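PDB 5V9X: ATP-dependent DNA helicase from Mycobacterium smegmatis, which probably unwinds RNA:DNA hybrids in the 3'-to-5' direction, tracking along single-stranded DNA with energy from ATP hydrolysis. Local coordinates for residues A[682-688]-A[699-705]; A[623-627]-A[704-708]; A[504-508]-A[521-527]. All coordinates share one frame; numbering follows the deposited sequence.

Interaction 1 (A[682-688]-A[699-705]); sequences DTTFVVE and VILHSPY
Phe685 and Tyr705 each carry CG beside the backbone N (chi1 -65° and -79°), and this brings their rings together at the open end of the two strands. The rings meet edge against edge, Phe685 CE1 3.4 Å from Tyr705 CE2, with planes 68° apart and no stacking. One face of Phe685 is instead taken by a CH-pi contact, with Ser703 CB 3.7 Å from the Phe685 ring centroid and close to its normal, while the OG of this serine bonds to His710. Tyr705 OH donates in the carbonyl plane to a lone pair of Asp682 O at 2.7 Å, which pins the phenol across the end of the hairpin. Farther along, Val686 O accepts His702 N at 2.7 Å and, weakly, His702 ND1 at 3.2 Å, with the imidazole edge lying beside that carbonyl. Glu688 and Ile700 exchange a pair of nearly straight backbone bonds. Between these pairs, Val687 spreads its methyls, CG1 to Val699 CG1 at 3.6 Å and CG2 to Leu701 CD1 at 3.9 Å. The extended Glu688 chain passes the His702 ring and ends on Ser864 and Thr860. Together this is an antiparallel beta hairpin, strands 684-691 and 697-702, in the middle of a mixed five-stranded sheet of the DEAD/H-associated region.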
loop_
_atom_site.group_PDB
_atom_site.type_symbol
_atom_site.label_atom_id
_atom_site.label_comp_id
_atom_site.label_asym_id
_atom_site.label_seq_id
_atom_site.Cartn_x
_atom_site.Cartn_y
_atom_site.Cartn_z
ATOM N N ASP A 682 17.199 -5.954 18.107
ATOM C CA ASP A 682 17.973 -5.277 17.075
ATOM C C ASP A 682 19.471 -5.496 17.235
ATOM O O ASP A 682 20.223 -5.264 16.282
ATOM C CB ASP A 682 17.667 -3.779 17.094
ATOM C CG ASP A 682 17.918 -3.151 18.453
ATOM O OD1 ASP A 682 17.817 -3.871 19.469
ATOM O OD2 ASP A 682 18.218 -1.941 18.507
ATOM N N THR A 683 19.922 -5.931 18.413
ATOM C CA THR A 683 21.339 -6.139 18.665
ATOM C C THR A 683 21.725 -7.600 18.839
ATOM O O THR A 683 22.915 -7.916 18.751
ATOM C CB THR A 683 21.779 -5.363 19.917
ATOM O OG1 THR A 683 21.146 -5.918 21.076
ATOM C CG2 THR A 683 21.402 -3.898 19.793
ATOM N N THR A 684 20.766 -8.492 19.089
ATOM C CA THR A 684 21.064 -9.901 19.329
ATOM C C THR A 684 20.102 -10.764 18.526
ATOM O O THR A 684 18.887 -10.707 18.743
ATOM C CB THR A 684 20.961 -10.256 20.821
ATOM O OG1 THR A 684 19.582 -10.336 21.202
ATOM C CG2 THR A 684 21.647 -9.208 21.685
ATOM N N PHE A 685 20.643 -11.556 17.603
ATOM C CA PHE A 685 19.884 -12.612 16.950
ATOM C C PHE A 685 20.026 -13.898 17.755
ATOM O O PHE A 685 21.037 -14.121 18.426
ATOM C CB PHE A 685 20.372 -12.855 15.518
ATOM C CG PHE A 685 20.151 -11.699 14.578
ATOM C CD1 PHE A 685 19.365 -10.617 14.940
ATOM C CD2 PHE A 685 20.726 -11.706 13.315
ATOM C CE1 PHE A 685 19.169 -9.564 14.065
ATOM C CE2 PHE A 685 20.532 -10.659 12.438
ATOM C CZ PHE A 685 19.753 -9.586 12.811
ATOM N N VAL A 686 19.007 -14.748 17.682
ATOM C CA VAL A 686 19.010 -16.031 18.376
ATOM C C VAL A 686 18.819 -17.137 17.349
ATOM O O VAL A 686 17.833 -17.134 16.600
ATOM C CB VAL A 686 17.925 -16.105 19.460
ATOM C CG1 VAL A 686 17.845 -17.517 20.022
ATOM C CG2 VAL A 686 18.217 -15.106 20.568
ATOM N N VAL A 687 19.752 -18.081 17.320
ATOM C CA VAL A 687 19.637 -19.279 16.500
ATOM C C VAL A 687 19.192 -20.413 17.413
ATOM O O VAL A 687 19.924 -20.820 18.322
ATOM C CB VAL A 687 20.956 -19.605 15.788
ATOM C CG1 VAL A 687 20.857 -20.945 15.087
ATOM C CG2 VAL A 687 21.294 -18.504 14.793
ATOM N N GLU A 688 17.985 -20.919 17.177
ATOM C CA GLU A 688 17.364 -21.923 18.028
ATOM C C GLU A 688 17.283 -23.241 17.275
ATOM O O GLU A 688 16.889 -23.268 16.106
ATOM C CB GLU A 688 15.970 -21.470 18.467
ATOM C CG GLU A 688 15.194 -22.510 19.245
ATOM C CD GLU A 688 13.899 -21.961 19.799
ATOM O OE1 GLU A 688 13.646 -20.748 19.632
ATOM O OE2 GLU A 688 13.134 -22.739 20.403
ATOM N N VAL A 699 16.440 -25.696 12.630
ATOM C CA VAL A 699 17.272 -24.578 13.059
ATOM C C VAL A 699 16.577 -23.289 12.645
ATOM O O VAL A 699 16.370 -23.043 11.451
ATOM C CB VAL A 699 18.684 -24.664 12.463
ATOM C CG1 VAL A 699 19.575 -23.593 13.061
ATOM C CG2 VAL A 699 19.273 -26.047 12.696
ATOM N N ILE A 700 16.225 -22.467 13.628
ATOM C CA ILE A 700 15.459 -21.246 13.411
ATOM C C ILE A 700 16.342 -20.049 13.725
ATOM O O ILE A 700 16.950 -19.983 14.801
ATOM C CB ILE A 700 14.185 -21.224 14.274
ATOM C CG1 ILE A 700 13.245 -22.359 13.864
ATOM C CG2 ILE A 700 13.487 -19.883 14.154
ATOM C CD1 ILE A 700 12.026 -22.487 14.745
ATOM N N LEU A 701 16.418 -19.108 12.788
ATOM C CA LEU A 701 17.077 -17.831 13.023
ATOM C C LEU A 701 16.029 -16.828 13.480
ATOM O O LEU A 701 15.021 -16.627 12.799
ATOM C CB LEU A 701 17.783 -17.327 11.764
ATOM C CG LEU A 701 18.284 -15.879 11.823
ATOM C CD1 LEU A 701 19.274 -15.685 12.965
ATOM C CD2 LEU A 701 18.900 -15.463 10.495
ATOM N N HIS A 702 16.259 -16.213 14.634
ATOM C CA HIS A 702 15.355 -15.208 15.173
ATOM C C HIS A 702 15.928 -13.821 14.914
ATOM O O HIS A 702 17.063 -13.530 15.305
ATOM C CB HIS A 702 15.135 -15.419 16.669
ATOM C CG HIS A 702 14.306 -16.619 17.007
ATOM N ND1 HIS A 702 14.776 -17.908 16.881
ATOM C CD2 HIS A 702 13.044 -16.725 17.484
ATOM C CE1 HIS A 702 13.839 -18.757 17.260
ATOM N NE2 HIS A 702 12.776 -18.065 17.629
ATOM N N SER A 703 15.138 -12.971 14.260
ATOM C CA SER A 703 15.537 -11.621 13.878
ATOM C C SER A 703 14.300 -10.837 13.469
ATOM O O SER A 703 13.462 -11.356 12.723
ATOM C CB SER A 703 16.548 -11.653 12.731
ATOM O OG SER A 703 16.529 -10.440 11.997
ATOM N N PRO A 704 14.144 -9.596 13.926
ATOM C CA PRO A 704 12.944 -8.818 13.600
ATOM C C PRO A 704 13.028 -7.999 12.321
ATOM O O PRO A 704 12.062 -7.297 12.007
ATOM C CB PRO A 704 12.829 -7.893 14.816
ATOM C CG PRO A 704 14.250 -7.610 15.169
ATOM C CD PRO A 704 15.026 -8.872 14.859
ATOM N N TYR A 705 14.125 -8.096 11.564
ATOM C CA TYR A 705 14.438 -7.118 10.525
ATOM C C TYR A 705 13.616 -7.278 9.252
ATOM O O TYR A 705 14.003 -6.757 8.201
ATOM C CB TYR A 705 15.930 -7.182 10.190
ATOM C CG TYR A 705 16.791 -6.458 11.193
ATOM C CD1 TYR A 705 16.973 -5.085 11.112
ATOM C CD2 TYR A 705 17.414 -7.143 12.228
ATOM C CE1 TYR A 705 17.759 -4.413 12.029
ATOM C CE2 TYR A 705 18.200 -6.480 13.149
ATOM C CZ TYR A 705 18.368 -5.116 13.045
ATOM O OH TYR A 705 19.149 -4.449 13.959
#

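Interaction 2 (A[623-627]-A[704-708]); sequences VGRPA and PYGLR
The guanidinium of Arg625 meets Pro704 O and Gly706 CA at a slant, neither squarely over a face nor at an edge. Its NE donates a weak bond to Pro704 O, 3.1 Å long and bent to 129° at the hydrogen, while NH2 reaches beyond the contact to a salt bridge with Asp736. Though bent at chi2 and chi3, the arginine chain runs on alongside the turn before helix 707-725, from CB, 3.6 Å from Gly706 CA, to NE at Pro704 O. Ala627 O lies obliquely to the Tyr705 ring, 3.9 Å from Tyr705 CD1. Val623 CB approaches the Arg708 guanidinium obliquely and lies 4.3 Å from Arg708 CD, while Arg708 NE bonds to Val835 O.

Between these groups the backbones pass closely, the CA atoms of Arg625 and Gly706 only 4.4 Å apart. Gly706 has no side chain to hold the segments apart, and its CA makes a CA-H...O contact of 3.6 Å with Arg625 O. The aliphatic part of Arg708 borders the same carbonyl, CG lying 3.6 Å from Arg625 O. Leu707, with CG anti to its backbone N (chi1 -173°), sets CD2 3.7 Å from Val623 O. Asp735 OD1 accepts from both Arg625 N and Leu707 N, a shared acceptor that clamps one segment to the other.

Two helix starts thus meet, Pro626 as N-cap of helix 627-640 and Gly706 as N-cap of helix 707-725. Val835, the partner of Arg708, ends helix 822-835; in the next helix, 838-849, Ala840 and Leu844 pack on Ala627 and Tyr705.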
loop_
_atom_site.group_PDB
_atom_site.type_symbol
_atom_site.label_atom_id
_atom_site.label_comp_id
_atom_site.label_asym_id
_atom_site.label_seq_id
_atom_site.Cartn_x
_atom_site.Cartn_y
_atom_site.Cartn_z
ATOM N N VAL A 623 5.715 -6.636 -0.240
ATOM C CA VAL A 623 7.134 -6.675 0.123
ATOM C C VAL A 623 7.361 -7.277 1.508
ATOM O O VAL A 623 8.190 -8.177 1.667
ATOM C CB VAL A 623 7.758 -5.268 -0.014
ATOM C CG1 VAL A 623 7.706 -4.817 -1.464
ATOM C CG2 VAL A 623 7.069 -4.246 0.877
ATOM N N GLY A 624 6.671 -6.802 2.537
ATOM C CA GLY A 624 6.914 -7.237 3.900
ATOM C C GLY A 624 7.391 -6.091 4.770
ATOM O O GLY A 624 7.372 -4.921 4.377
ATOM N N ARG A 625 7.838 -6.446 5.971
ATOM C CA ARG A 625 8.217 -5.440 6.960
ATOM C C ARG A 625 9.477 -4.706 6.515
ATOM O O ARG A 625 10.441 -5.345 6.074
ATOM C CB ARG A 625 8.442 -6.083 8.326
ATOM C CG ARG A 625 8.077 -5.176 9.491
ATOM C CD ARG A 625 9.047 -5.293 10.655
ATOM N NE ARG A 625 9.105 -6.637 11.224
ATOM C CZ ARG A 625 8.183 -7.144 12.035
ATOM N NH1 ARG A 625 7.120 -6.426 12.366
ATOM N NH2 ARG A 625 8.321 -8.372 12.511
ATOM N N PRO A 626 9.514 -3.381 6.613
ATOM C CA PRO A 626 10.729 -2.642 6.263
ATOM C C PRO A 626 11.776 -2.721 7.366
ATOM O O PRO A 626 11.478 -2.972 8.534
ATOM C CB PRO A 626 10.226 -1.208 6.075
ATOM C CG PRO A 626 9.034 -1.115 6.951
ATOM C CD PRO A 626 8.395 -2.483 6.949
ATOM N N ALA A 627 13.030 -2.477 6.965
ATOM C CA ALA A 627 14.163 -2.738 7.850
ATOM C C ALA A 627 14.186 -1.792 9.046
ATOM O O ALA A 627 14.501 -2.215 10.165
ATOM C CB ALA A 627 15.473 -2.639 7.068
ATOM N N PRO A 704 14.144 -9.596 13.926
ATOM C CA PRO A 704 12.944 -8.818 13.600
ATOM C C PRO A 704 13.028 -7.999 12.321
ATOM O O PRO A 704 12.062 -7.297 12.007
ATOM C CB PRO A 704 12.829 -7.893 14.816
ATOM C CG PRO A 704 14.250 -7.610 15.169
ATOM C CD PRO A 704 15.026 -8.872 14.859
ATOM N N TYR A 705 14.125 -8.096 11.564
ATOM C CA TYR A 705 14.438 -7.118 10.525
ATOM C C TYR A 705 13.616 -7.278 9.252
ATOM O O TYR A 705 14.003 -6.757 8.201
ATOM C CB TYR A 705 15.930 -7.182 10.190
ATOM C CG TYR A 705 16.791 -6.458 11.193
ATOM C CD1 TYR A 705 16.973 -5.085 11.112
ATOM C CD2 TYR A 705 17.414 -7.143 12.228
ATOM C CE1 TYR A 705 17.759 -4.413 12.029
ATOM C CE2 TYR A 705 18.200 -6.480 13.149
ATOM C CZ TYR A 705 18.368 -5.116 13.045
ATOM O OH TYR A 705 19.149 -4.449 13.959
ATOM N N GLY A 706 12.491 -7.977 9.322
ATOM C CA GLY A 706 11.522 -7.965 8.245
ATOM C C GLY A 706 11.871 -8.908 7.107
ATOM O O GLY A 706 12.996 -9.392 6.971
ATOM N N LEU A 707 10.867 -9.156 6.261
ATOM C CA LEU A 707 11.007 -10.103 5.164
ATOM C C LEU A 707 11.904 -9.581 4.048
ATOM O O LEU A 707 12.502 -10.388 3.328
ATOM C CB LEU A 707 9.624 -10.455 4.604
ATOM C CG LEU A 707 9.562 -11.559 3.546
ATOM C CD1 LEU A 707 9.958 -12.901 4.142
ATOM C CD2 LEU A 707 8.179 -11.633 2.925
ATOM N N ARG A 708 12.009 -8.259 3.880
ATOM C CA ARG A 708 12.845 -7.715 2.815
ATOM C C ARG A 708 14.313 -8.079 2.990
ATOM O O ARG A 708 15.068 -8.078 2.013
ATOM C CB ARG A 708 12.687 -6.193 2.750
ATOM C CG ARG A 708 11.250 -5.722 2.610
ATOM C CD ARG A 708 11.186 -4.232 2.331
ATOM N NE ARG A 708 11.731 -3.901 1.017
ATOM C CZ ARG A 708 12.040 -2.668 0.628
ATOM N NH1 ARG A 708 11.868 -1.646 1.454
ATOM N NH2 ARG A 708 12.527 -2.458 -0.586
#

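Interaction 3 (A[504-508]-A[521-527]); sequences LDLLS and PRLVYDR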
loop_
_atom_site.group_PDB
_atom_site.type_symbol
_atom_site.label_atom_id
_atom_site.label_comp_id
_atom_site.label_asym_id
_atom_site.label_seq_id
_atom_site.Cartn_x
_atom_site.Cartn_y
_atom_site.Cartn_z
ATOM N N LEU A 504 11.082 -0.553 -26.727
ATOM C CA LEU A 504 10.350 -0.387 -27.979
ATOM C C LEU A 504 10.592 -1.562 -28.920
ATOM O O LEU A 504 9.687 -1.973 -29.655
ATOM C CB LEU A 504 10.746 0.925 -28.658
ATOM C CG LEU A 504 10.592 2.226 -27.869
ATOM C CD1 LEU A 504 10.771 3.418 -28.794
ATOM C CD2 LEU A 504 9.249 2.289 -27.169
ATOM N N ASP A 505 11.809 -2.109 -28.915
ATOM C CA ASP A 505 12.106 -3.273 -29.745
ATOM C C ASP A 505 11.217 -4.447 -29.367
ATOM O O ASP A 505 10.631 -5.106 -30.235
ATOM C CB ASP A 505 13.578 -3.665 -29.605
ATOM C CG ASP A 505 14.514 -2.561 -30.028
ATOM O OD1 ASP A 505 14.086 -1.696 -30.820
ATOM O OD2 ASP A 505 15.675 -2.558 -29.571
ATOM N N LEU A 506 11.112 -4.725 -28.067
ATOM C CA LEU A 506 10.293 -5.839 -27.607
ATOM C C LEU A 506 8.833 -5.645 -27.997
ATOM O O LEU A 506 8.170 -6.591 -28.439
ATOM C CB LEU A 506 10.442 -5.989 -26.094
ATOM C CG LEU A 506 9.736 -7.155 -25.410
ATOM C CD1 LEU A 506 9.938 -8.436 -26.200
ATOM C CD2 LEU A 506 10.280 -7.300 -24.002
ATOM N N LEU A 507 8.321 -4.421 -27.857
ATOM C CA LEU A 507 6.952 -4.130 -28.264
ATOM C C LEU A 507 6.766 -4.200 -29.772
ATOM O O LEU A 507 5.629 -4.338 -30.237
ATOM C CB LEU A 507 6.535 -2.748 -27.759
ATOM C CG LEU A 507 6.332 -2.597 -26.253
ATOM C CD1 LEU A 507 6.086 -1.142 -25.893
ATOM C CD2 LEU A 507 5.174 -3.464 -25.792
ATOM N N SER A 508 7.849 -4.113 -30.547
ATOM C CA SER A 508 7.767 -4.079 -32.002
ATOM C C SER A 508 8.357 -5.341 -32.624
ATOM O O SER A 508 7.618 -6.153 -33.184
ATOM C CB SER A 508 8.457 -2.825 -32.541
ATOM O OG SER A 508 8.395 -2.780 -33.956
ATOM N N PRO A 521 3.802 -8.958 -30.144
ATOM C CA PRO A 521 4.150 -7.535 -30.191
ATOM C C PRO A 521 2.956 -6.687 -30.596
ATOM O O PRO A 521 2.095 -7.107 -31.373
ATOM C CB PRO A 521 5.254 -7.480 -31.253
ATOM C CG PRO A 521 4.928 -8.613 -32.165
ATOM C CD PRO A 521 4.343 -9.700 -31.296
ATOM N N ARG A 522 2.915 -5.469 -30.058
ATOM C CA ARG A 522 1.733 -4.626 -30.165
ATOM C C ARG A 522 1.961 -3.321 -30.916
ATOM O O ARG A 522 1.000 -2.569 -31.119
ATOM C CB ARG A 522 1.188 -4.314 -28.767
ATOM C CG ARG A 522 1.176 -5.515 -27.836
ATOM C CD ARG A 522 0.319 -6.642 -28.388
ATOM N NE ARG A 522 -0.005 -7.624 -27.357
ATOM C CZ ARG A 522 -0.941 -8.558 -27.481
ATOM N NH1 ARG A 522 -1.654 -8.642 -28.596
ATOM N NH2 ARG A 522 -1.168 -9.406 -26.487
ATOM N N LEU A 523 3.191 -3.027 -31.330
ATOM C CA LEU A 523 3.488 -1.785 -32.025
ATOM C C LEU A 523 4.377 -2.073 -33.227
ATOM O O LEU A 523 5.004 -3.130 -33.327
ATOM C CB LEU A 523 4.170 -0.770 -31.099
ATOM C CG LEU A 523 3.369 -0.287 -29.892
ATOM C CD1 LEU A 523 4.229 0.605 -29.017
ATOM C CD2 LEU A 523 2.113 0.446 -30.338
ATOM N N VAL A 524 4.413 -1.114 -34.148
ATOM C CA VAL A 524 5.296 -1.154 -35.305
ATOM C C VAL A 524 6.216 0.055 -35.228
ATOM O O VAL A 524 5.748 1.188 -35.058
ATOM C CB VAL A 524 4.506 -1.172 -36.627
ATOM C CG1 VAL A 524 5.455 -1.139 -37.813
ATOM C CG2 VAL A 524 3.614 -2.404 -36.692
ATOM N N TYR A 525 7.519 -0.186 -35.346
ATOM C CA TYR A 525 8.543 0.826 -35.116
ATOM C C TYR A 525 9.226 1.161 -36.436
ATOM O O TYR A 525 9.772 0.273 -37.099
ATOM C CB TYR A 525 9.561 0.326 -34.089
ATOM C CG TYR A 525 10.447 1.394 -33.481
ATOM C CD1 TYR A 525 10.229 2.743 -33.734
ATOM C CD2 TYR A 525 11.507 1.047 -32.655
ATOM C CE1 TYR A 525 11.044 3.716 -33.178
ATOM C CE2 TYR A 525 12.327 2.011 -32.096
ATOM C CZ TYR A 525 12.091 3.343 -32.359
ATOM O OH TYR A 525 12.905 4.304 -31.800
ATOM N N ASP A 526 9.193 2.437 -36.811
ATOM C CA ASP A 526 9.871 2.944 -38.002
ATOM C C ASP A 526 11.093 3.722 -37.529
ATOM O O ASP A 526 10.991 4.903 -37.187
ATOM C CB ASP A 526 8.942 3.823 -38.835
ATOM C CG ASP A 526 9.514 4.147 -40.205
ATOM O OD1 ASP A 526 8.941 3.684 -41.213
ATOM O OD2 ASP A 526 10.546 4.848 -40.273
ATOM N N ARG A 527 12.253 3.060 -37.518
ATOM C CA ARG A 527 13.451 3.684 -36.964
ATOM C C ARG A 527 14.013 4.764 -37.879
ATOM O O ARG A 527 14.645 5.711 -37.397
ATOM C CB ARG A 527 14.505 2.618 -36.682
ATOM C CG ARG A 527 14.130 1.704 -35.537
ATOM C CD ARG A 527 15.010 0.476 -35.496
ATOM N NE ARG A 527 14.925 -0.194 -34.205
ATOM C CZ ARG A 527 15.646 0.154 -33.145
ATOM N NH1 ARG A 527 16.503 1.162 -33.227
ATOM N NH2 ARG A 527 15.512 -0.502 -32.004
#
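Tyr525 extends from strand 523-526 toward helix 497-508, and each part of its side chain meets something different. CB lies 3.3 Å from Ser508 OG. With CG anti to the backbone N (chi1 -164°), the ring is directed along the helix, where CE2 comes 3.9 Å from Leu504 CB. At CZ the neighbour is the Leu504 methyl CD1, at 3.8 Å, and beyond it OH bonds to Glu501 one turn earlier. The aliphatic Arg527 CG lies over the centre of one face of the ring. Asp505 and Arg527 approach as an ion pair beside it, but their modelled contact is too close for its geometry to be trusted.

Toward the helix C terminus the backbone takes over. Leu507 O accepts two bonds, from Arg522 N at 2.9 Å and Leu523 N at 3.0 Å, so that this last-turn carbonyl has two donors from the residues leading into and beginning strand 523-526. Ser508 OG, anti to its own backbone N, takes a weak bond from Tyr525 N at 3.1 Å, and Ser508 CA makes a CA-H...O contact of 3.2 Å with Leu523 O. Leu507 and Leu523 lie side by side, their CD1 atoms 4.0 Å apart.

The leucines continue inward onto Thr468 of helix 461-471 and, for Leu504 and Leu523, Leu532 of strand 531-534, so the end of helix 497-508 is wedged against the edge strand of the small antiparallel sheet in the winged-helix region.

From the N terminus, interaction 3 comes first and closes a short loop, partly unmodelled, between helix 497-508 and strand 523-526 in the winged-helix region. Interaction 2 then opens at residues 623-627, and its return segment, 704-708, comes 77 residues later. Interaction 1 both opens, at 682-688, and closes, at 699-705, a short hairpin loop within that span, and the two end on one stretch of chain, sharing Pro704 and Tyr705. Strand 697-702 thus leaves the hairpin and passes directly into the turn where helix 707-725 meets the start of helix 627-640. Interaction 3 stands apart, its centre about 39 Å from that of interaction 2 and 50 Å from that of interaction 1.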